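Local coordinates for MutT/nudix family protein (Enterococcus faecalis, PDB 2FML) that is of unknown function but belongs to the Nudix family and, with its NrtR-like winged-helix domain, probably binds a nucleotide-like ligand and DNA, at residues Ser39-Met44 against Pro115-Arg120; Leu47-Glu52 against Phe224-Gly229; Ile61-His66 against Thr181-His186; Asn195-Lys200 against Pro205-Val210. All coordinates share one frame; numbering follows the deposited sequence.

Contact 1: residues Ser39-Met44 against Pro115-Arg120; sequences SLTVDM and PDRDPR. With GOL (glycerol), chain C.
Asp-43 and Arg-117 face one another across a bound glycerol, probably from the crystallisation liquor, which joins their charged ends. The Asp-43 carboxylate holds two hydroxyls, OD1 taking the proton of glycerol O1 at 2.6 Å and OD2 that of O2 at 2.5 Å. Arg-117 presents the edge of its guanidinium, giving bonds from NH2 to glycerol O2 and from NH1 to glycerol O3, both 2.8 Å. A bend at chi3 (-68°) turns that edge toward the ligand. Glycerol O3 also donates to Asp-118 OD2, whose carboxylate Arg-120 grips side-on through NE and NH2; Asp-118 OD1 also accepts from the backbone N-H of Arg-120, closing an Asx turn. Thr-41 OG1, hydrogen-bonded to Thr-125, lies 3.4 Å from glycerol C3. Short aspartates and a long arginine let both charge types reach one small ligand. In the Nudix fold, the glycerol site lies between strand 39-50 and the loop leading into its parallel neighbour, strand 123-131, with Phe-78 of strand 72-78 beside Thr-41 and Arg-120.

Contact 2: residues Leu47-Glu52 against Phe224-Gly229; sequences LCYNKE and FAKFLG
Leu-47 begins a strand-to-helix packing that joins the Nudix sheet, through strand 39-50, to helix 217-228 of the winged-helix domain. Its CD1 methyl approaches the rim of the Phe-227 ring, near the ring plane, 4.2 Å from CZ. A branched aliphatic chain suits this buried spot, where Val-58 of strand 55-63 and Leu-151 of strand 143-154 also touch it. Two residues on, Tyr-49 extends toward the same helix. With CG anti to the backbone N (chi1 170°), its ring reaches Lys-226, and the two side chains run at about a right angle. A tyrosine serves two ends here: the ring packs against the helix while OH bonds to Asp-54. Lys-226 offers its aliphatic part, since bends at chi2 and chi3 carry the amine away from the strand. Beyond the strand, Lys-51 forms a salt bridge with Glu-219, an earlier residue of the helix. No hydrogen bond crosses between the segments. At Tyr-49 the touching atom is CE1, whose ring edge meets Lys-226 CG at 4.1 Å.

Contact 3: residues Ile61-His66 against Thr181-His186; sequences IQRKGH and TLAFDH
The end of strand 55-63 passes a type II' beta turn from Ala-183 to His-186, closed by the bond from His-186 N to Ala-183 O (3.1 Å), and the two backbones come nearest at Arg-63 and Ala-183, whose CA atoms are 8.5 Å apart. Arg-63 bridges that gap. Its CD methylene rests against the Ala-183 CB methyl at 3.8 Å, a place where a small side chain lets the arginine stem lie close. The chain then bends at chi3 (44°), which brings the guanidinium beside Phe-184. The ring stands nearly upright on that flat group, their planes 80° apart: CE2 lies 3.5 Å above one face of the guanidinium, displaced toward its rim, while the ring presents its edge to NH1, with CE2 and NH1 3.6 Å apart. This is thus not the usual cation-pi stack, in which the cation sits over the aromatic face. The polar end is held by Pro-67, whose carbonyl accepts from NE, with a weak bond from NH2 to Gly-65 O. Phe-184 in turn meets Phe-68 edge-to-face and touches Asp-118 and Arg-120 beside the glycerol pocket. The NE bond, with the weak second one from NH2, probably limits the guanidinium's rotation, and the positive group offers a flat surface to slightly positive ring hydrogens, so the attraction is probably dispersive rather than electrostatic.

Contact 4: residues Asn195-Lys200 against Pro205-Val210; sequences NRVVDK and PQVLQV
Where the chain passes from helix 186-200 to the winged-helix region, it doubles back and lays the 3-10 segment 206-210 against the last turns of the helix it has just left. The contact rests on one pair of valines, Val-197 and Val-207. The CG1 methyl of Val-197 does all the touching on its side, meeting Val-207 CG2 at 3.6 Å and Val-207 CB at 3.7 Å, with CG1 of Val-207 slightly farther off at 4.0 Å. The two side chains run at about a right angle, and the Val-197 methyl sits against the branch point of Val-207. In Val-197 this methyl is anti to the backbone N (chi1 176°), which aims it at Val-207. Toward the connection, Lys-200 and Pro-205 approach through their backbones, with Lys-200 O and Pro-205 N 4.4 Å apart and no bond between them, while the lysine chain leads away. Successive bonds to Pro-205 O, Gln-206 O and Val-207 O from the residues three positions later wind the 3-10 segment. Phe-131 of strand 123-131 and Phe-227 of helix 217-228 touch both valines. Compact, beta-branched side chains suit so close an approach of backbones, and with no hydrogen bond between the segments, the contact depends on van der Waals packing and the burial of apolar surface.

Contacts 2 and 4 are apolar and largely buried; their centres lie 10 Å apart and they share one core, where Phe-227 packs on Val-207 and Tyr-49 on Val-210, joining the Nudix sheet to the winged-helix part. Contacts 1 and 3, with centres 12 Å apart, lie on the other side of the chain's centre from contact 4 and involve charged side chains, paired through the ligand in contact 1 and packed on an aromatic ring edge in contact 3. A salt bridge from Arg-117 to Asp-185 ties them together, and both touch the second subunit. Contact 1 is buried, contact 3 only partly. Strand 39-50 serves contacts 1 and 2, whose centres are 29 Å apart.

Contact 1: residues Ser39-Met44 against Pro115-Arg120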
loop_
_atom_site.group_PDB
_atom_site.type_symbol
_atom_site.label_atom_id
_atom_site.label_comp_id
_atom_site.label_asym_id
_atom_site.label_seq_id
_atom_site.Cartn_x
_atom_site.Cartn_y
_atom_site.Cartn_z
ATOM N N SER A 39 3.758 17.851 -1.834
ATOM C CA SER A 39 3.058 17.843 -0.549
ATOM C C SER A 39 2.551 16.443 -0.317
ATOM O O SER A 39 2.168 15.690 -1.257
ATOM C CB SER A 39 1.930 18.872 -0.480
ATOM O OG SER A 39 2.468 20.162 -0.731
ATOM N N LEU A 40 2.600 16.048 0.941
ATOM C CA LEU A 40 2.189 14.721 1.363
ATOM C C LEU A 40 0.923 14.824 2.208
ATOM O O LEU A 40 0.882 15.517 3.220
ATOM C CB LEU A 40 3.291 14.033 2.208
ATOM C CG LEU A 40 2.990 12.512 2.560
ATOM C CD1 LEU A 40 3.076 11.769 1.242
ATOM C CD2 LEU A 40 4.027 11.989 3.528
ATOM N N THR A 41 -0.115 14.097 1.799
ATOM C CA THR A 41 -1.339 14.110 2.559
ATOM C C THR A 41 -1.742 12.678 2.870
ATOM O O THR A 41 -1.068 11.705 2.442
ATOM C CB THR A 41 -2.524 14.803 1.791
ATOM O OG1 THR A 41 -2.724 14.146 0.555
ATOM C CG2 THR A 41 -2.292 16.261 1.504
ATOM N N VAL A 42 -2.778 12.581 3.723
ATOM C CA VAL A 42 -3.383 11.336 4.161
ATOM C C VAL A 42 -4.883 11.552 3.982
ATOM O O VAL A 42 -5.366 12.657 4.153
ATOM C CB VAL A 42 -3.062 10.978 5.690
ATOM C CG1 VAL A 42 -1.662 10.511 5.842
ATOM C CG2 VAL A 42 -3.335 12.174 6.631
ATOM N N ASP A 43 -5.606 10.489 3.686
ATOM C CA ASP A 43 -7.043 10.532 3.622
ATOM C C ASP A 43 -7.529 9.240 4.273
ATOM O O ASP A 43 -6.849 8.164 4.210
ATOM C CB ASP A 43 -7.511 10.570 2.146
ATOM C CG ASP A 43 -7.435 11.979 1.553
ATOM O OD1 ASP A 43 -8.312 12.814 1.898
ATOM O OD2 ASP A 43 -6.479 12.271 0.776
HETATM N N MSE A 44 -8.721 9.311 4.855
HETATM C CA MSE A 44 -9.206 8.224 5.682
HETATM C C MSE A 44 -10.565 7.767 5.235
HETATM O O MSE A 44 -11.472 8.590 5.101
HETATM C CB MSE A 44 -9.219 8.684 7.128
HETATM C CG MSE A 44 -9.932 7.802 8.080
HETATM SE SE MSE A 44 -8.932 6.122 8.509
HETATM C CE MSE A 44 -10.033 5.089 7.663
ATOM N N PRO A 115 -0.153 12.717 -11.196
ATOM C CA PRO A 115 0.506 14.028 -11.112
ATOM C C PRO A 115 -0.431 15.238 -11.066
ATOM O O PRO A 115 -0.013 16.325 -10.646
ATOM C CB PRO A 115 1.385 14.053 -12.383
ATOM C CG PRO A 115 1.621 12.621 -12.731
ATOM C CD PRO A 115 0.330 11.919 -12.343
ATOM N N ASP A 116 -1.689 15.067 -11.471
ATOM C CA ASP A 116 -2.646 16.157 -11.429
ATOM C C ASP A 116 -3.900 15.870 -10.602
ATOM O O ASP A 116 -4.952 16.502 -10.868
ATOM C CB ASP A 116 -3.093 16.493 -12.865
ATOM C CG ASP A 116 -3.683 15.260 -13.575
ATOM O OD1 ASP A 116 -3.704 14.142 -12.950
ATOM O OD2 ASP A 116 -4.096 15.394 -14.741
ATOM N N ARG A 117 -3.814 14.950 -9.630
ATOM C CA ARG A 117 -4.933 14.685 -8.759
ATOM C C ARG A 117 -5.357 15.897 -7.850
ATOM O O ARG A 117 -6.484 15.937 -7.400
ATOM C CB ARG A 117 -4.632 13.446 -7.852
ATOM C CG ARG A 117 -3.421 13.594 -6.912
ATOM C CD ARG A 117 -3.269 12.329 -6.101
ATOM N NE ARG A 117 -4.404 12.257 -5.203
ATOM C CZ ARG A 117 -4.567 13.032 -4.132
ATOM N NH1 ARG A 117 -3.624 13.922 -3.786
ATOM N NH2 ARG A 117 -5.696 12.962 -3.438
ATOM N N ASP A 118 -4.448 16.853 -7.578
ATOM C CA ASP A 118 -4.790 18.015 -6.719
ATOM C C ASP A 118 -4.512 19.294 -7.499
ATOM O O ASP A 118 -3.406 19.479 -7.971
ATOM C CB ASP A 118 -3.954 17.930 -5.400
ATOM C CG ASP A 118 -4.453 18.843 -4.275
ATOM O OD1 ASP A 118 -4.698 20.036 -4.472
ATOM O OD2 ASP A 118 -4.562 18.372 -3.142
ATOM N N PRO A 119 -5.502 20.210 -7.637
ATOM C CA PRO A 119 -5.162 21.483 -8.363
ATOM C C PRO A 119 -4.066 22.384 -7.685
ATOM O O PRO A 119 -3.583 23.342 -8.323
ATOM C CB PRO A 119 -6.490 22.223 -8.424
ATOM C CG PRO A 119 -7.206 21.740 -7.317
ATOM C CD PRO A 119 -6.878 20.249 -7.131
ATOM N N ARG A 120 -3.661 22.080 -6.435
ATOM C CA ARG A 120 -2.556 22.844 -5.772
ATOM C C ARG A 120 -1.133 22.568 -6.333
ATOM O O ARG A 120 -0.260 23.372 -6.175
ATOM C CB ARG A 120 -2.575 22.633 -4.248
ATOM C CG ARG A 120 -3.698 23.447 -3.565
ATOM C CD ARG A 120 -3.995 22.961 -2.147
ATOM N NE ARG A 120 -4.422 21.586 -2.117
ATOM C CZ ARG A 120 -5.027 21.022 -1.076
ATOM N NH1 ARG A 120 -5.220 21.724 -0.001
ATOM N NH2 ARG A 120 -5.372 19.753 -1.103
HETATM C C1 GOL C . -6.921 15.781 0.782
HETATM O O1 GOL C . -8.222 15.358 1.270
HETATM C C2 GOL C . -6.636 15.470 -0.710
HETATM O O2 GOL C . -6.694 14.062 -1.014
HETATM C C3 GOL C . -5.196 15.928 -0.909
HETATM O O3 GOL C . -4.717 15.954 -2.245
#

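Contact 2: residues Leu47-Glu52 against Phe224-Gly229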
loop_
_atom_site.group_PDB
_atom_site.type_symbol
_atom_site.label_atom_id
_atom_site.label_comp_id
_atom_site.label_asym_id
_atom_site.label_seq_id
_atom_site.Cartn_x
_atom_site.Cartn_y
_atom_site.Cartn_z
ATOM N N LEU A 47 -15.596 3.273 7.694
ATOM C CA LEU A 47 -16.740 2.459 7.370
ATOM C C LEU A 47 -17.314 1.945 8.661
ATOM O O LEU A 47 -16.592 1.489 9.552
ATOM C CB LEU A 47 -16.304 1.264 6.536
ATOM C CG LEU A 47 -15.797 1.532 5.142
ATOM C CD1 LEU A 47 -15.500 0.205 4.465
ATOM C CD2 LEU A 47 -16.788 2.408 4.333
ATOM N N CYS A 48 -18.636 2.018 8.764
ATOM C CA CYS A 48 -19.332 1.422 9.891
ATOM C C CYS A 48 -20.529 0.630 9.359
ATOM O O CYS A 48 -20.792 0.605 8.150
ATOM C CB CYS A 48 -19.731 2.514 10.912
ATOM S SG CYS A 48 -21.026 3.635 10.395
ATOM N N TYR A 49 -21.282 0.019 10.264
ATOM C CA TYR A 49 -22.488 -0.629 9.847
ATOM C C TYR A 49 -23.576 -0.445 10.900
ATOM O O TYR A 49 -23.362 -0.790 12.047
ATOM C CB TYR A 49 -22.157 -2.095 9.587
ATOM C CG TYR A 49 -23.324 -3.031 9.367
ATOM C CD1 TYR A 49 -23.897 -3.196 8.101
ATOM C CD2 TYR A 49 -23.800 -3.817 10.428
ATOM C CE1 TYR A 49 -24.964 -4.113 7.937
ATOM C CE2 TYR A 49 -24.833 -4.703 10.267
ATOM C CZ TYR A 49 -25.432 -4.838 9.038
ATOM O OH TYR A 49 -26.450 -5.752 8.947
ATOM N N ASN A 50 -24.726 0.124 10.514
ATOM C CA ASN A 50 -25.920 0.129 11.361
ATOM C C ASN A 50 -26.740 -1.197 11.306
ATOM O O ASN A 50 -27.294 -1.491 10.267
ATOM C CB ASN A 50 -26.808 1.327 10.971
ATOM C CG ASN A 50 -27.885 1.615 12.007
ATOM O OD1 ASN A 50 -28.848 0.846 12.181
ATOM N ND2 ASN A 50 -27.706 2.708 12.733
ATOM N N LYS A 51 -26.843 -1.975 12.398
ATOM C CA LYS A 51 -27.539 -3.299 12.369
ATOM C C LYS A 51 -29.044 -3.227 12.165
ATOM O O LYS A 51 -29.628 -4.064 11.478
ATOM C CB LYS A 51 -27.335 -4.125 13.664
ATOM C CG LYS A 51 -25.903 -4.565 13.981
ATOM C CD LYS A 51 -25.587 -4.337 15.470
ATOM C CE LYS A 51 -26.256 -5.355 16.390
ATOM N NZ LYS A 51 -25.362 -6.504 16.764
ATOM N N GLU A 52 -29.686 -2.268 12.819
ATOM C CA GLU A 52 -31.138 -2.190 12.786
ATOM C C GLU A 52 -31.556 -1.864 11.362
ATOM O O GLU A 52 -32.470 -2.484 10.819
ATOM C CB GLU A 52 -31.684 -1.179 13.824
ATOM C CG GLU A 52 -30.982 -1.243 15.239
ATOM C CD GLU A 52 -29.591 -0.495 15.270
ATOM O OE1 GLU A 52 -29.574 0.772 15.285
ATOM O OE2 GLU A 52 -28.524 -1.170 15.276
ATOM N N PHE A 224 -21.363 -9.299 4.823
ATOM C CA PHE A 224 -20.902 -9.837 3.564
ATOM C C PHE A 224 -21.841 -9.564 2.369
ATOM O O PHE A 224 -21.373 -9.251 1.287
ATOM C CB PHE A 224 -20.682 -11.335 3.691
ATOM C CG PHE A 224 -19.278 -11.712 4.039
ATOM C CD1 PHE A 224 -18.688 -11.258 5.234
ATOM C CD2 PHE A 224 -18.532 -12.532 3.170
ATOM C CE1 PHE A 224 -17.376 -11.605 5.560
ATOM C CE2 PHE A 224 -17.226 -12.899 3.491
ATOM C CZ PHE A 224 -16.647 -12.432 4.696
ATOM N N ALA A 225 -23.154 -9.675 2.561
ATOM C CA ALA A 225 -24.084 -9.439 1.455
ATOM C C ALA A 225 -24.141 -7.939 1.060
ATOM O O ALA A 225 -24.312 -7.628 -0.123
ATOM C CB ALA A 225 -25.474 -10.013 1.759
ATOM N N LYS A 226 -24.020 -7.031 2.039
ATOM C CA LYS A 226 -23.953 -5.574 1.740
ATOM C C LYS A 226 -22.740 -5.234 0.831
ATOM O O LYS A 226 -22.838 -4.384 -0.058
ATOM C CB LYS A 226 -23.931 -4.651 3.005
ATOM C CG LYS A 226 -25.226 -4.559 3.877
ATOM C CD LYS A 226 -26.512 -4.938 3.160
ATOM C CE LYS A 226 -27.339 -3.776 2.637
ATOM N NZ LYS A 226 -28.802 -4.193 2.352
ATOM N N PHE A 227 -21.604 -5.897 1.069
ATOM C CA PHE A 227 -20.441 -5.762 0.169
ATOM C C PHE A 227 -20.591 -6.504 -1.171
ATOM O O PHE A 227 -20.089 -6.031 -2.201
ATOM C CB PHE A 227 -19.147 -6.130 0.885
ATOM C CG PHE A 227 -18.702 -5.087 1.859
ATOM C CD1 PHE A 227 -18.068 -3.906 1.411
ATOM C CD2 PHE A 227 -18.928 -5.257 3.209
ATOM C CE1 PHE A 227 -17.650 -2.912 2.292
ATOM C CE2 PHE A 227 -18.496 -4.306 4.105
ATOM C CZ PHE A 227 -17.875 -3.107 3.663
ATOM N N LEU A 228 -21.293 -7.637 -1.145
ATOM C CA LEU A 228 -21.523 -8.462 -2.340
ATOM C C LEU A 228 -22.621 -7.878 -3.190
ATOM O O LEU A 228 -22.598 -8.009 -4.397
ATOM C CB LEU A 228 -21.808 -9.931 -1.951
ATOM C CG LEU A 228 -20.532 -10.646 -1.449
ATOM C CD1 LEU A 228 -20.787 -11.963 -0.730
ATOM C CD2 LEU A 228 -19.495 -10.833 -2.555
ATOM N N GLY A 229 -23.568 -7.196 -2.545
ATOM C CA GLY A 229 -24.693 -6.561 -3.229
ATOM C C GLY A 229 -25.782 -7.571 -3.501
ATOM O O GLY A 229 -26.536 -7.436 -4.446
#

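Contact 3: residues Ile61-His66 against Thr181-His186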
loop_
_atom_site.group_PDB
_atom_site.type_symbol
_atom_site.label_atom_id
_atom_site.label_comp_id
_atom_site.label_asym_id
_atom_site.label_seq_id
_atom_site.Cartn_x
_atom_site.Cartn_y
_atom_site.Cartn_z
ATOM N N ILE A 61 -16.999 14.557 4.559
ATOM C CA ILE A 61 -17.093 15.910 5.074
ATOM C C ILE A 61 -17.381 16.776 3.883
ATOM O O ILE A 61 -16.985 16.438 2.766
ATOM C CB ILE A 61 -15.762 16.420 5.699
ATOM C CG1 ILE A 61 -14.632 16.360 4.639
ATOM C CG2 ILE A 61 -15.414 15.645 6.935
ATOM C CD1 ILE A 61 -13.532 17.417 4.784
ATOM N N GLN A 62 -18.059 17.909 4.129
ATOM C CA GLN A 62 -18.210 18.967 3.137
ATOM C C GLN A 62 -17.109 19.969 3.396
ATOM O O GLN A 62 -17.047 20.590 4.462
ATOM C CB GLN A 62 -19.577 19.654 3.180
ATOM C CG GLN A 62 -19.688 20.729 2.130
ATOM C CD GLN A 62 -21.053 21.366 2.033
ATOM O OE1 GLN A 62 -21.599 21.565 0.921
ATOM N NE2 GLN A 62 -21.604 21.719 3.167
ATOM N N ARG A 63 -16.242 20.117 2.398
ATOM C CA ARG A 63 -15.086 21.010 2.510
ATOM C C ARG A 63 -15.530 22.446 2.581
ATOM O O ARG A 63 -16.391 22.876 1.841
ATOM C CB ARG A 63 -14.162 20.796 1.321
ATOM C CG ARG A 63 -13.665 19.296 1.192
ATOM C CD ARG A 63 -12.718 19.176 0.006
ATOM N NE ARG A 63 -11.759 20.281 -0.054
ATOM C CZ ARG A 63 -10.599 20.336 0.603
ATOM N NH1 ARG A 63 -10.214 19.329 1.415
ATOM N NH2 ARG A 63 -9.834 21.426 0.456
ATOM N N LYS A 64 -14.944 23.213 3.468
ATOM C CA LYS A 64 -15.365 24.567 3.530
ATOM C C LYS A 64 -14.455 25.540 2.760
ATOM O O LYS A 64 -14.870 26.630 2.414
ATOM C CB LYS A 64 -15.625 24.969 4.981
ATOM C CG LYS A 64 -14.514 25.533 5.788
ATOM C CD LYS A 64 -15.183 26.537 6.828
ATOM C CE LYS A 64 -16.206 25.849 7.795
ATOM N NZ LYS A 64 -16.190 26.429 9.214
ATOM N N GLY A 65 -13.245 25.088 2.449
ATOM C CA GLY A 65 -12.266 25.877 1.745
ATOM C C GLY A 65 -11.810 25.205 0.476
ATOM O O GLY A 65 -12.012 23.967 0.282
ATOM N N HIS A 66 -11.202 26.026 -0.384
ATOM C CA HIS A 66 -10.629 25.576 -1.622
ATOM C C HIS A 66 -9.391 24.691 -1.410
ATOM O O HIS A 66 -8.730 24.797 -0.399
ATOM C CB HIS A 66 -10.316 26.786 -2.507
ATOM C CG HIS A 66 -11.457 27.195 -3.379
ATOM N ND1 HIS A 66 -11.713 28.508 -3.718
ATOM C CD2 HIS A 66 -12.409 26.458 -3.988
ATOM C CE1 HIS A 66 -12.781 28.558 -4.487
ATOM N NE2 HIS A 66 -13.239 27.328 -4.641
ATOM N N THR A 181 -20.469 15.005 -7.030
ATOM C CA THR A 181 -19.170 14.533 -7.405
ATOM C C THR A 181 -18.201 14.743 -6.217
ATOM O O THR A 181 -18.106 15.838 -5.660
ATOM C CB THR A 181 -18.647 15.275 -8.719
ATOM O OG1 THR A 181 -19.576 15.099 -9.824
ATOM C CG2 THR A 181 -17.333 14.700 -9.178
ATOM N N LEU A 182 -17.483 13.700 -5.828
ATOM C CA LEU A 182 -16.483 13.819 -4.783
ATOM C C LEU A 182 -15.338 14.714 -5.228
ATOM O O LEU A 182 -14.924 14.679 -6.438
ATOM C CB LEU A 182 -15.950 12.444 -4.404
ATOM C CG LEU A 182 -16.948 11.555 -3.657
ATOM C CD1 LEU A 182 -16.540 10.088 -3.707
ATOM C CD2 LEU A 182 -17.063 12.031 -2.227
ATOM N N ALA A 183 -14.852 15.511 -4.270
ATOM C CA ALA A 183 -13.606 16.244 -4.405
ATOM C C ALA A 183 -12.396 15.385 -4.838
ATOM O O ALA A 183 -12.291 14.195 -4.530
ATOM C CB ALA A 183 -13.283 16.983 -3.064
ATOM N N PHE A 184 -11.446 16.028 -5.504
ATOM C CA PHE A 184 -10.173 15.413 -5.829
ATOM C C PHE A 184 -10.398 14.120 -6.614
ATOM O O PHE A 184 -11.265 14.108 -7.505
ATOM C CB PHE A 184 -9.308 15.189 -4.580
ATOM C CG PHE A 184 -9.057 16.456 -3.763
ATOM C CD1 PHE A 184 -8.139 17.395 -4.190
ATOM C CD2 PHE A 184 -9.726 16.671 -2.550
ATOM C CE1 PHE A 184 -7.894 18.561 -3.425
ATOM C CE2 PHE A 184 -9.505 17.773 -1.792
ATOM C CZ PHE A 184 -8.551 18.760 -2.228
ATOM N N ASP A 185 -9.651 13.067 -6.251
ATOM C CA ASP A 185 -9.770 11.722 -6.799
ATOM C C ASP A 185 -10.361 10.808 -5.717
ATOM O O ASP A 185 -10.179 9.615 -5.744
ATOM C CB ASP A 185 -8.380 11.202 -7.241
ATOM C CG ASP A 185 -7.362 11.146 -6.083
ATOM O OD1 ASP A 185 -7.627 11.729 -5.008
ATOM O OD2 ASP A 185 -6.287 10.517 -6.234
ATOM N N HIS A 186 -11.140 11.375 -4.804
ATOM C CA HIS A 186 -11.746 10.578 -3.699
ATOM C C HIS A 186 -12.729 9.497 -4.127
ATOM O O HIS A 186 -12.911 8.523 -3.425
ATOM C CB HIS A 186 -12.365 11.483 -2.640
ATOM C CG HIS A 186 -11.346 12.280 -1.913
ATOM N ND1 HIS A 186 -11.647 13.037 -0.799
ATOM C CD2 HIS A 186 -10.014 12.416 -2.133
ATOM C CE1 HIS A 186 -10.539 13.608 -0.364
ATOM N NE2 HIS A 186 -9.541 13.247 -1.158
#

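Contact 4: residues Asn195-Lys200 against Pro205-Val210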
loop_
_atom_site.group_PDB
_atom_site.type_symbol
_atom_site.label_atom_id
_atom_site.label_comp_id
_atom_site.label_asym_id
_atom_site.label_seq_id
_atom_site.Cartn_x
_atom_site.Cartn_y
_atom_site.Cartn_z
ATOM N N ASN A 195 -13.590 -2.233 -2.954
ATOM C CA ASN A 195 -13.084 -3.426 -3.652
ATOM C C ASN A 195 -12.043 -4.190 -2.784
ATOM O O ASN A 195 -11.949 -5.413 -2.861
ATOM C CB ASN A 195 -12.492 -2.997 -5.014
ATOM C CG ASN A 195 -13.573 -2.694 -6.022
ATOM O OD1 ASN A 195 -14.686 -3.200 -5.877
ATOM N ND2 ASN A 195 -13.282 -1.881 -7.037
ATOM N N ARG A 196 -11.283 -3.462 -1.958
ATOM C CA ARG A 196 -10.287 -4.086 -1.091
ATOM C C ARG A 196 -10.960 -4.988 -0.065
ATOM O O ARG A 196 -10.468 -6.081 0.211
ATOM C CB ARG A 196 -9.383 -3.039 -0.388
ATOM C CG ARG A 196 -8.403 -3.637 0.683
ATOM C CD ARG A 196 -7.216 -4.338 0.011
ATOM N NE ARG A 196 -6.827 -3.613 -1.228
ATOM C CZ ARG A 196 -5.860 -2.723 -1.341
ATOM N NH1 ARG A 196 -5.106 -2.410 -0.282
ATOM N NH2 ARG A 196 -5.634 -2.158 -2.530
ATOM N N VAL A 197 -12.066 -4.520 0.499
ATOM C CA VAL A 197 -12.888 -5.318 1.430
ATOM C C VAL A 197 -13.503 -6.606 0.765
ATOM O O VAL A 197 -13.315 -7.730 1.271
ATOM C CB VAL A 197 -14.008 -4.447 2.097
ATOM C CG1 VAL A 197 -14.917 -5.317 2.999
ATOM C CG2 VAL A 197 -13.415 -3.228 2.850
ATOM N N VAL A 198 -14.225 -6.433 -0.353
ATOM C CA VAL A 198 -14.640 -7.548 -1.233
ATOM C C VAL A 198 -13.520 -8.563 -1.535
ATOM O O VAL A 198 -13.759 -9.770 -1.436
ATOM C CB VAL A 198 -15.200 -7.048 -2.589
ATOM C CG1 VAL A 198 -15.557 -8.243 -3.444
ATOM C CG2 VAL A 198 -16.414 -6.117 -2.382
ATOM N N ASP A 199 -12.313 -8.068 -1.888
ATOM C CA ASP A 199 -11.122 -8.926 -2.144
ATOM C C ASP A 199 -10.532 -9.659 -0.949
ATOM O O ASP A 199 -9.840 -10.676 -1.128
ATOM C CB ASP A 199 -9.959 -8.147 -2.788
ATOM C CG ASP A 199 -10.287 -7.648 -4.188
ATOM O OD1 ASP A 199 -11.311 -8.112 -4.748
ATOM O OD2 ASP A 199 -9.541 -6.777 -4.718
ATOM N N LYS A 200 -10.776 -9.154 0.253
ATOM C CA LYS A 200 -10.043 -9.616 1.427
ATOM C C LYS A 200 -10.931 -10.411 2.361
ATOM O O LYS A 200 -10.452 -11.365 2.991
ATOM C CB LYS A 200 -9.377 -8.425 2.155
ATOM C CG LYS A 200 -7.935 -8.642 2.490
ATOM C CD LYS A 200 -7.113 -7.412 2.155
ATOM C CE LYS A 200 -5.701 -7.831 1.731
ATOM N NZ LYS A 200 -4.995 -6.802 0.885
ATOM N N PRO A 205 -11.339 -11.730 7.262
ATOM C CA PRO A 205 -12.595 -10.993 7.506
ATOM C C PRO A 205 -12.497 -9.853 8.537
ATOM O O PRO A 205 -13.397 -9.709 9.382
ATOM C CB PRO A 205 -13.571 -12.109 7.968
ATOM C CG PRO A 205 -12.768 -13.387 8.044
ATOM C CD PRO A 205 -11.327 -13.016 8.000
ATOM N N GLN A 206 -11.447 -9.032 8.441
ATOM C CA GLN A 206 -11.309 -7.893 9.348
ATOM C C GLN A 206 -12.572 -7.031 9.353
ATOM O O GLN A 206 -12.983 -6.545 10.402
ATOM C CB GLN A 206 -10.096 -7.029 9.008
ATOM C CG GLN A 206 -8.816 -7.185 9.870
ATOM C CD GLN A 206 -7.777 -6.030 9.542
ATOM O OE1 GLN A 206 -6.588 -6.069 9.935
ATOM N NE2 GLN A 206 -8.250 -5.021 8.822
ATOM N N VAL A 207 -13.191 -6.870 8.188
ATOM C CA VAL A 207 -14.412 -6.041 8.040
ATOM C C VAL A 207 -15.526 -6.310 9.063
ATOM O O VAL A 207 -16.274 -5.382 9.428
ATOM C CB VAL A 207 -15.019 -6.097 6.602
ATOM C CG1 VAL A 207 -15.661 -7.494 6.324
ATOM C CG2 VAL A 207 -16.049 -4.940 6.397
ATOM N N LEU A 208 -15.608 -7.559 9.548
ATOM C CA LEU A 208 -16.579 -7.932 10.612
ATOM C C LEU A 208 -16.355 -7.155 11.924
ATOM O O LEU A 208 -17.121 -7.308 12.869
ATOM C CB LEU A 208 -16.557 -9.453 10.871
ATOM C CG LEU A 208 -16.838 -10.325 9.654
ATOM C CD1 LEU A 208 -16.807 -11.755 10.048
ATOM C CD2 LEU A 208 -18.199 -9.973 9.043
ATOM N N GLN A 209 -15.279 -6.354 11.984
ATOM C CA GLN A 209 -15.058 -5.367 13.057
ATOM C C GLN A 209 -16.213 -4.366 13.184
ATOM O O GLN A 209 -16.561 -3.984 14.292
ATOM C CB GLN A 209 -13.769 -4.598 12.837
ATOM C CG GLN A 209 -12.520 -5.239 13.374
ATOM C CD GLN A 209 -11.282 -4.370 13.102
ATOM O OE1 GLN A 209 -11.403 -3.210 12.748
ATOM N NE2 GLN A 209 -10.111 -4.939 13.254
ATOM N N VAL A 210 -16.806 -3.957 12.058
ATOM C CA VAL A 210 -17.975 -3.055 12.077
ATOM C C VAL A 210 -19.183 -3.586 12.923
ATOM O O VAL A 210 -20.122 -2.832 13.237
ATOM C CB VAL A 210 -18.507 -2.683 10.642
ATOM C CG1 VAL A 210 -17.402 -2.115 9.744
ATOM C CG2 VAL A 210 -19.172 -3.818 10.023
#